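Local coordinates for protein 3-methyladenine dna-glycosylase (Archaeoglobus fulgidus, PDB 2JHN) that belongs to the HhH-GPD superfamily of base excision DNA repair proteins and also carries a TATA-box binding protein-like domain, at residues 173-177 and 178-182; 126-130 and 131-135. The protein carries 1 engineered substitution. One frame throughout, in Å; residues are numbered along the deposited sequence.

Interaction 1: residues 173-177 and 178-182; sequences EGLRE and CGLSR. With MBO (mercuribenzoic acid), chain C.
Leu175 O receives Leu180 N at 3.2 Å while Arg176 O receives Gly179 N at 3.0 Å, two bonds that fold the chain back over the last turn of helix 164-177. Gly179 makes the reversal with phi 124°, a value at which a CB would be jammed against the carbonyl oxygen of the preceding residue, so glycine suits the place. The pair of bonds and the positive phi define a Schellman motif, and the chain then passes through Ser181, the N-cap of helix 182-192, whose OG receives Lys184 N. Beneath the turn, Leu180 CD2 meets Leu175 CB at 4.0 Å, and both leucines continue into the packing against Ile188. On the outer side, Glu173 OE2 takes Arg182 NH1 at 2.9 Å and Arg176 NH1 at 3.2 Å. A bend at Glu173 chi2 (-54°) helps turn the carboxylate back toward them, nearly coplanar with the Arg182 guanidinium, their planes 25° apart. The Arg176 guanidinium stands almost perpendicular to that of Arg182 and carries Arg182 CB over one face, offset toward the rim. The shared carboxylate oxygen probably balances both positive charges where these two long, flexible arginines cross, and Arg182 NE has a second partner in Glu186. The sulfur of Cys178 lies on another side of the turn, where SG binds the mercury of mercuribenzoic acid, MBO HG, at 2.3 Å.

Interaction 2: residues 126-130 and 131-135; sequences IIQQQ and ISFVV
Ile131 holds CG1 between its backbone N and carbonyl carbon (chi1 59°), which swings that branch back against the carbonyl oxygens of preceding residues, where CG1 lies 3.5 Å from Gln128 O and CD1 lies 3.2 Å from Ile127 O. Gln128 and Phe133 instead both carry CG roughly opposite the backbone N (chi1 -151° and -170°), and this brings the amide of one across to the ring of the other, their planes steeply inclined. There Gln128 OE1 approaches Phe133 CD1 at 3.9 Å. The contact is made obliquely and is one of van der Waals touch.

The backbone between these groups is a type II beta turn from Gln128 to Ile131, closed by Ile131 N giving a nearly straight hydrogen bond to Gln128 O at 3.2 Å. Gln130 takes the third position with positive phi, as this turn type requires. The turn links helix 118-127 to helix 133-147 within the HhH-GPD region. Ser132 starts the second helix as its N-cap, a role suited to a short hydroxyl side chain: Ser132 OG accepts Val135 N at 3.2 Å, satisfying an amide that lacks a carbonyl partner in the first helical turn.

Side chains on both segments also reach neighbouring parts of the fold. Ile131 and Ile127 both pack on Leu139 of helix 133-147, an apolar contact that suits branched aliphatic chains, while the Phe133 ring turns to Val20 and Met114. The polar end of Gln129 extends to the helix 220-229 side, NE2 bonding to Thr222 OG1 and Gly217 O, and its backbone O, like that of Ile127, receives Lys184 NZ.

Overall arrangement
Interaction 2 comes first along the chain, and its centre lies about 14 Å from that of interaction 1. The two meet directly where Leu180 CD2 packs on Ile127 CG1 at 4.3 Å, with Ile188 touching side chains from both. Lys184 ties them further, its backbone N capped by the serine of 178-182 and its NZ bound to carbonyls of 126-130. Helix 133-147, which begins in interaction 2, runs on to Lys142 and Arg146, which join Cys178 of interaction 1 in the mercuribenzoic acid pocket. Interaction 1 thus binds the ligand itself, whereas the Ile127 side chain in interaction 2 stays about 11 Å from it.

Interaction 1: residues 173-177 and 178-182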
ATOM      1  N   GLU A 173      -4.569 -25.001  -5.106  1.00 22.59           N
ATOM      2  CA  GLU A 173      -4.863 -25.701  -3.856  1.00 22.29           C
ATOM      3  C   GLU A 173      -4.050 -25.215  -2.657  1.00 21.54           C
ATOM      4  O   GLU A 173      -4.546 -25.209  -1.539  1.00 21.16           O
ATOM      5  CB  GLU A 173      -4.704 -27.228  -4.013  1.00 23.43           C
ATOM      6  CG  GLU A 173      -5.856 -27.889  -4.770  1.00 25.82           C
ATOM      7  CD  GLU A 173      -7.230 -27.573  -4.168  1.00 31.47           C
ATOM      8  OE1 GLU A 173      -7.404 -27.635  -2.916  1.00 33.66           O
ATOM      9  OE2 GLU A 173      -8.137 -27.260  -4.974  1.00 33.96           O
ATOM     10  N   GLY A 174      -2.804 -24.829  -2.891  1.00 21.35           N
ATOM     11  CA  GLY A 174      -1.930 -24.328  -1.809  1.00 21.05           C
ATOM     12  C   GLY A 174      -2.452 -23.013  -1.241  1.00 20.66           C
ATOM     13  O   GLY A 174      -2.449 -22.800  -0.032  1.00 19.76           O
ATOM     14  N   LEU A 175      -2.920 -22.136  -2.133  1.00 20.94           N
ATOM     15  CA  LEU A 175      -3.574 -20.886  -1.736  1.00 21.81           C
ATOM     16  C   LEU A 175      -4.896 -21.136  -1.007  1.00 21.96           C
ATOM     17  O   LEU A 175      -5.160 -20.475  -0.008  1.00 21.57           O
ATOM     18  CB  LEU A 175      -3.776 -19.937  -2.942  1.00 21.20           C
ATOM     19  CG  LEU A 175      -2.503 -19.522  -3.699  1.00 22.57           C
ATOM     20  CD1 LEU A 175      -2.833 -18.516  -4.800  1.00 20.86           C
ATOM     21  CD2 LEU A 175      -1.411 -18.982  -2.789  1.00 24.11           C
ATOM     22  N   ARG A 176      -5.704 -22.094  -1.484  1.00 22.99           N
ATOM     23  CA  ARG A 176      -6.969 -22.436  -0.812  1.00 24.96           C
ATOM     24  C   ARG A 176      -6.699 -22.943   0.591  1.00 24.55           C
ATOM     25  O   ARG A 176      -7.438 -22.632   1.514  1.00 25.52           O
ATOM     26  CB  ARG A 176      -7.794 -23.484  -1.581  1.00 25.01           C
ATOM     27  CG  ARG A 176      -8.259 -23.050  -2.971  1.00 27.11           C
ATOM     28  CD  ARG A 176      -9.148 -24.107  -3.598  1.00 27.96           C
ATOM     29  NE  ARG A 176     -10.372 -24.256  -2.821  1.00 33.08           N
ATOM     30  CZ  ARG A 176     -11.189 -25.305  -2.903  1.00 37.66           C
ATOM     31  NH1 ARG A 176     -10.907 -26.323  -3.719  1.00 38.17           N
ATOM     32  NH2 ARG A 176     -12.286 -25.342  -2.154  1.00 39.48           N
ATOM     33  N   GLU A 177      -5.638 -23.734   0.741  1.00 24.70           N
ATOM     34  CA  GLU A 177      -5.232 -24.251   2.045  1.00 25.18           C
ATOM     35  C   GLU A 177      -4.937 -23.144   3.050  1.00 24.30           C
ATOM     36  O   GLU A 177      -5.247 -23.270   4.229  1.00 24.46           O
ATOM     37  CB  GLU A 177      -4.039 -25.189   1.894  1.00 25.51           C
ATOM     38  CG  GLU A 177      -4.434 -26.501   1.216  1.00 26.59           C
ATOM     39  CD  GLU A 177      -3.253 -27.439   0.918  1.00 27.72           C
ATOM     40  OE1 GLU A 177      -2.070 -27.146   1.281  1.00 30.04           O
ATOM     41  OE2 GLU A 177      -3.539 -28.491   0.303  1.00 28.03           O
ATOM     42  N   CYS A 178      -4.384 -22.036   2.566  1.00 23.86           N
ATOM     43  CA  CYS A 178      -4.042 -20.914   3.433  1.00 23.78           C
ATOM     44  C   CYS A 178      -5.286 -20.064   3.777  1.00 24.06           C
ATOM     45  O   CYS A 178      -5.213 -19.168   4.618  1.00 24.52           O
ATOM     46  CB  CYS A 178      -2.953 -20.048   2.776  1.00 22.87           C
ATOM     47  SG  CYS A 178      -1.274 -20.806   2.688  1.00 21.51           S
ATOM     48  N   GLY A 179      -6.416 -20.357   3.140  1.00 25.21           N
ATOM     49  CA  GLY A 179      -7.695 -19.690   3.448  1.00 25.77           C
ATOM     50  C   GLY A 179      -8.415 -19.006   2.291  1.00 26.66           C
ATOM     51  O   GLY A 179      -9.556 -18.553   2.441  1.00 26.97           O
ATOM     52  N   LEU A 180      -7.757 -18.907   1.141  1.00 27.23           N
ATOM     53  CA  LEU A 180      -8.341 -18.243  -0.034  1.00 28.01           C
ATOM     54  C   LEU A 180      -9.444 -19.053  -0.705  1.00 28.56           C
ATOM     55  O   LEU A 180      -9.316 -20.268  -0.888  1.00 29.08           O
ATOM     56  CB  LEU A 180      -7.265 -17.885  -1.079  1.00 28.33           C
ATOM     57  CG  LEU A 180      -6.415 -16.619  -0.925  1.00 28.51           C
ATOM     58  CD1 LEU A 180      -5.488 -16.728   0.257  1.00 30.85           C
ATOM     59  CD2 LEU A 180      -5.602 -16.415  -2.191  1.00 28.22           C
ATOM     60  N   SER A 181     -10.520 -18.361  -1.070  1.00 28.31           N
ATOM     61  CA  SER A 181     -11.599 -18.925  -1.864  1.00 28.84           C
ATOM     62  C   SER A 181     -11.017 -19.470  -3.150  1.00 28.40           C
ATOM     63  O   SER A 181      -9.977 -19.003  -3.613  1.00 29.36           O
ATOM     64  CB  SER A 181     -12.650 -17.852  -2.192  1.00 29.11           C
ATOM     65  OG  SER A 181     -12.328 -17.140  -3.385  1.00 30.36           O
ATOM     66  N   ARG A 182     -11.679 -20.452  -3.740  1.00 28.05           N
ATOM     67  CA  ARG A 182     -11.175 -21.046  -4.978  1.00 27.62           C
ATOM     68  C   ARG A 182     -10.945 -20.042  -6.147  1.00 26.62           C
ATOM     69  O   ARG A 182      -9.909 -20.101  -6.814  1.00 25.62           O
ATOM     70  CB  ARG A 182     -12.058 -22.218  -5.430  1.00 28.19           C
ATOM     71  CG  ARG A 182     -11.638 -22.735  -6.776  1.00 31.18           C
ATOM     72  CD  ARG A 182     -12.212 -24.085  -7.138  1.00 36.98           C
ATOM     73  NE  ARG A 182     -11.346 -24.639  -8.177  1.00 41.53           N
ATOM     74  CZ  ARG A 182     -10.354 -25.502  -7.962  1.00 43.13           C
ATOM     75  NH1 ARG A 182     -10.113 -25.976  -6.736  1.00 43.97           N
ATOM     76  NH2 ARG A 182      -9.615 -25.912  -8.986  1.00 44.26           N
TER
HETATM   77 HG   MBO C1296      -0.686 -20.895   4.940  0.70 24.57          HG
HETATM   78  CE1 MBO C1296      -0.038 -20.956   7.121  0.70 23.92           C
HETATM   79  CE2 MBO C1296      -0.853 -21.594   8.046  0.70 22.74           C
HETATM   80  CE3 MBO C1296      -0.442 -21.625   9.371  0.70 24.07           C
HETATM   81  CE4 MBO C1296       0.752 -21.015   9.750  0.70 24.12           C
HETATM   82  CE5 MBO C1296       1.564 -20.385   8.808  0.70 24.34           C
HETATM   83  CE6 MBO C1296       1.166 -20.354   7.477  0.70 22.73           C
HETATM   84  CZ  MBO C1296       1.174 -21.046  11.186  0.70 25.14           C
HETATM   85  OZ1 MBO C1296       2.299 -20.623  11.493  0.70 27.06           O
HETATM   86  OZ2 MBO C1296       0.378 -21.478  12.040  0.70 27.09           O

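Interaction 2: residues 126-130 and 131-135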
ATOM      1  N   ILE A 126      -6.806  -8.438  -4.865  1.00 13.68           N
ATOM      2  CA  ILE A 126      -7.673  -9.559  -5.107  1.00 15.27           C
ATOM      3  C   ILE A 126      -8.100 -10.220  -3.790  1.00 15.84           C
ATOM      4  O   ILE A 126      -9.296 -10.487  -3.576  1.00 16.42           O
ATOM      5  CB  ILE A 126      -6.982 -10.593  -6.025  1.00 14.03           C
ATOM      6  CG1 ILE A 126      -6.843 -10.053  -7.454  1.00 14.39           C
ATOM      7  CG2 ILE A 126      -7.796 -11.937  -6.032  1.00 15.92           C
ATOM      8  CD1 ILE A 126      -5.888 -10.895  -8.315  1.00 15.20           C
ATOM      9  N   ILE A 127      -7.119 -10.474  -2.917  1.00 16.27           N
ATOM     10  CA  ILE A 127      -7.396 -11.019  -1.569  1.00 17.10           C
ATOM     11  C   ILE A 127      -8.470 -10.220  -0.825  1.00 18.92           C
ATOM     12  O   ILE A 127      -9.393 -10.797  -0.222  1.00 19.21           O
ATOM     13  CB  ILE A 127      -6.099 -11.168  -0.738  1.00 17.19           C
ATOM     14  CG1 ILE A 127      -5.185 -12.246  -1.372  1.00 14.37           C
ATOM     15  CG2 ILE A 127      -6.405 -11.456   0.769  1.00 16.97           C
ATOM     16  CD1 ILE A 127      -3.775 -12.300  -0.767  1.00 15.76           C
ATOM     17  N   GLN A 128      -8.375  -8.900  -0.899  1.00 19.67           N
ATOM     18  CA  GLN A 128      -9.322  -8.007  -0.249  1.00 21.95           C
ATOM     19  C   GLN A 128     -10.776  -8.016  -0.773  1.00 22.03           C
ATOM     20  O   GLN A 128     -11.663  -7.497  -0.107  1.00 21.86           O
ATOM     21  CB  GLN A 128      -8.764  -6.595  -0.298  1.00 22.36           C
ATOM     22  CG  GLN A 128      -9.207  -5.707   0.844  1.00 27.27           C
ATOM     23  CD  GLN A 128      -8.917  -4.276   0.539  1.00 30.11           C
ATOM     24  OE1 GLN A 128      -7.833  -3.940   0.040  1.00 33.12           O
ATOM     25  NE2 GLN A 128      -9.891  -3.408   0.814  1.00 33.27           N
ATOM     26  N   GLN A 129     -11.017  -8.589  -1.948  1.00 23.16           N
ATOM     27  CA  GLN A 129     -12.363  -8.595  -2.550  1.00 24.31           C
ATOM     28  C   GLN A 129     -13.419  -9.176  -1.581  1.00 25.28           C
ATOM     29  O   GLN A 129     -13.267 -10.290  -1.077  1.00 24.99           O
ATOM     30  CB  GLN A 129     -12.370  -9.320  -3.916  1.00 23.85           C
ATOM     31  CG  GLN A 129     -11.497  -8.610  -4.985  1.00 22.55           C
ATOM     32  CD  GLN A 129     -11.454  -9.281  -6.364  1.00 24.52           C
ATOM     33  OE1 GLN A 129     -11.700 -10.485  -6.515  1.00 25.66           O
ATOM     34  NE2 GLN A 129     -11.136  -8.493  -7.380  1.00 20.61           N
ATOM     35  N   GLN A 130     -14.446  -8.373  -1.293  1.00 27.31           N
ATOM     36  CA  GLN A 130     -15.626  -8.773  -0.475  1.00 29.32           C
ATOM     37  C   GLN A 130     -15.341  -9.039   1.013  1.00 29.59           C
ATOM     38  O   GLN A 130     -16.194  -9.587   1.716  1.00 30.58           O
ATOM     39  CB  GLN A 130     -16.374  -9.980  -1.092  1.00 29.73           C
ATOM     40  CG  GLN A 130     -17.094  -9.705  -2.407  1.00 32.69           C
ATOM     41  CD  GLN A 130     -16.195  -9.923  -3.608  1.00 36.62           C
ATOM     42  OE1 GLN A 130     -15.553 -10.977  -3.735  1.00 40.31           O
ATOM     43  NE2 GLN A 130     -16.130  -8.931  -4.491  1.00 36.96           N
ATOM     44  N   ILE A 131     -14.153  -8.676   1.496  1.00 29.35           N
ATOM     45  CA  ILE A 131     -13.807  -8.892   2.918  1.00 28.58           C
ATOM     46  C   ILE A 131     -13.200  -7.639   3.526  1.00 28.50           C
ATOM     47  O   ILE A 131     -12.902  -6.682   2.803  1.00 27.89           O
ATOM     48  CB  ILE A 131     -12.880 -10.133   3.149  1.00 28.90           C
ATOM     49  CG1 ILE A 131     -11.553  -9.996   2.375  1.00 28.68           C
ATOM     50  CG2 ILE A 131     -13.611 -11.430   2.788  1.00 29.25           C
ATOM     51  CD1 ILE A 131     -10.480 -11.057   2.745  1.00 27.73           C
ATOM     52  N   SER A 132     -13.046  -7.629   4.852  1.00 28.02           N
ATOM     53  CA  SER A 132     -12.426  -6.496   5.538  1.00 28.19           C
ATOM     54  C   SER A 132     -10.930  -6.514   5.291  1.00 27.83           C
ATOM     55  O   SER A 132     -10.359  -7.573   4.997  1.00 27.40           O
ATOM     56  CB  SER A 132     -12.709  -6.519   7.048  1.00 28.28           C
ATOM     57  OG  SER A 132     -12.035  -7.587   7.706  1.00 29.12           O
ATOM     58  N   PHE A 133     -10.305  -5.344   5.422  1.00 27.48           N
ATOM     59  CA  PHE A 133      -8.854  -5.222   5.304  1.00 27.36           C
ATOM     60  C   PHE A 133      -8.097  -6.057   6.358  1.00 26.61           C
ATOM     61  O   PHE A 133      -7.124  -6.730   6.028  1.00 25.94           O
ATOM     62  CB  PHE A 133      -8.428  -3.737   5.325  1.00 28.54           C
ATOM     63  CG  PHE A 133      -6.981  -3.512   4.974  1.00 30.32           C
ATOM     64  CD1 PHE A 133      -6.480  -3.866   3.717  1.00 32.13           C
ATOM     65  CD2 PHE A 133      -6.111  -2.936   5.902  1.00 32.39           C
ATOM     66  CE1 PHE A 133      -5.136  -3.646   3.398  1.00 31.61           C
ATOM     67  CE2 PHE A 133      -4.761  -2.725   5.589  1.00 32.27           C
ATOM     68  CZ  PHE A 133      -4.278  -3.079   4.342  1.00 31.48           C
ATOM     69  N   VAL A 134      -8.545  -6.029   7.611  1.00 25.84           N
ATOM     70  CA  VAL A 134      -7.931  -6.849   8.670  1.00 25.59           C
ATOM     71  C   VAL A 134      -7.930  -8.356   8.331  1.00 24.63           C
ATOM     72  O   VAL A 134      -6.907  -9.027   8.506  1.00 25.01           O
ATOM     73  CB  VAL A 134      -8.591  -6.627  10.071  1.00 25.56           C
ATOM     74  CG1 VAL A 134      -8.141  -7.708  11.068  1.00 26.94           C
ATOM     75  CG2 VAL A 134      -8.252  -5.252  10.618  1.00 26.90           C
ATOM     76  N   VAL A 135      -9.068  -8.883   7.872  1.00 24.50           N
ATOM     77  CA  VAL A 135      -9.152 -10.307   7.431  1.00 23.75           C
ATOM     78  C   VAL A 135      -8.208 -10.574   6.229  1.00 22.76           C
ATOM     79  O   VAL A 135      -7.544 -11.622   6.157  1.00 22.28           O
ATOM     80  CB  VAL A 135     -10.632 -10.743   7.108  1.00 24.11           C
ATOM     81  CG1 VAL A 135     -10.684 -12.073   6.358  1.00 25.41           C
ATOM     82  CG2 VAL A 135     -11.480 -10.831   8.391  1.00 25.28           C
TER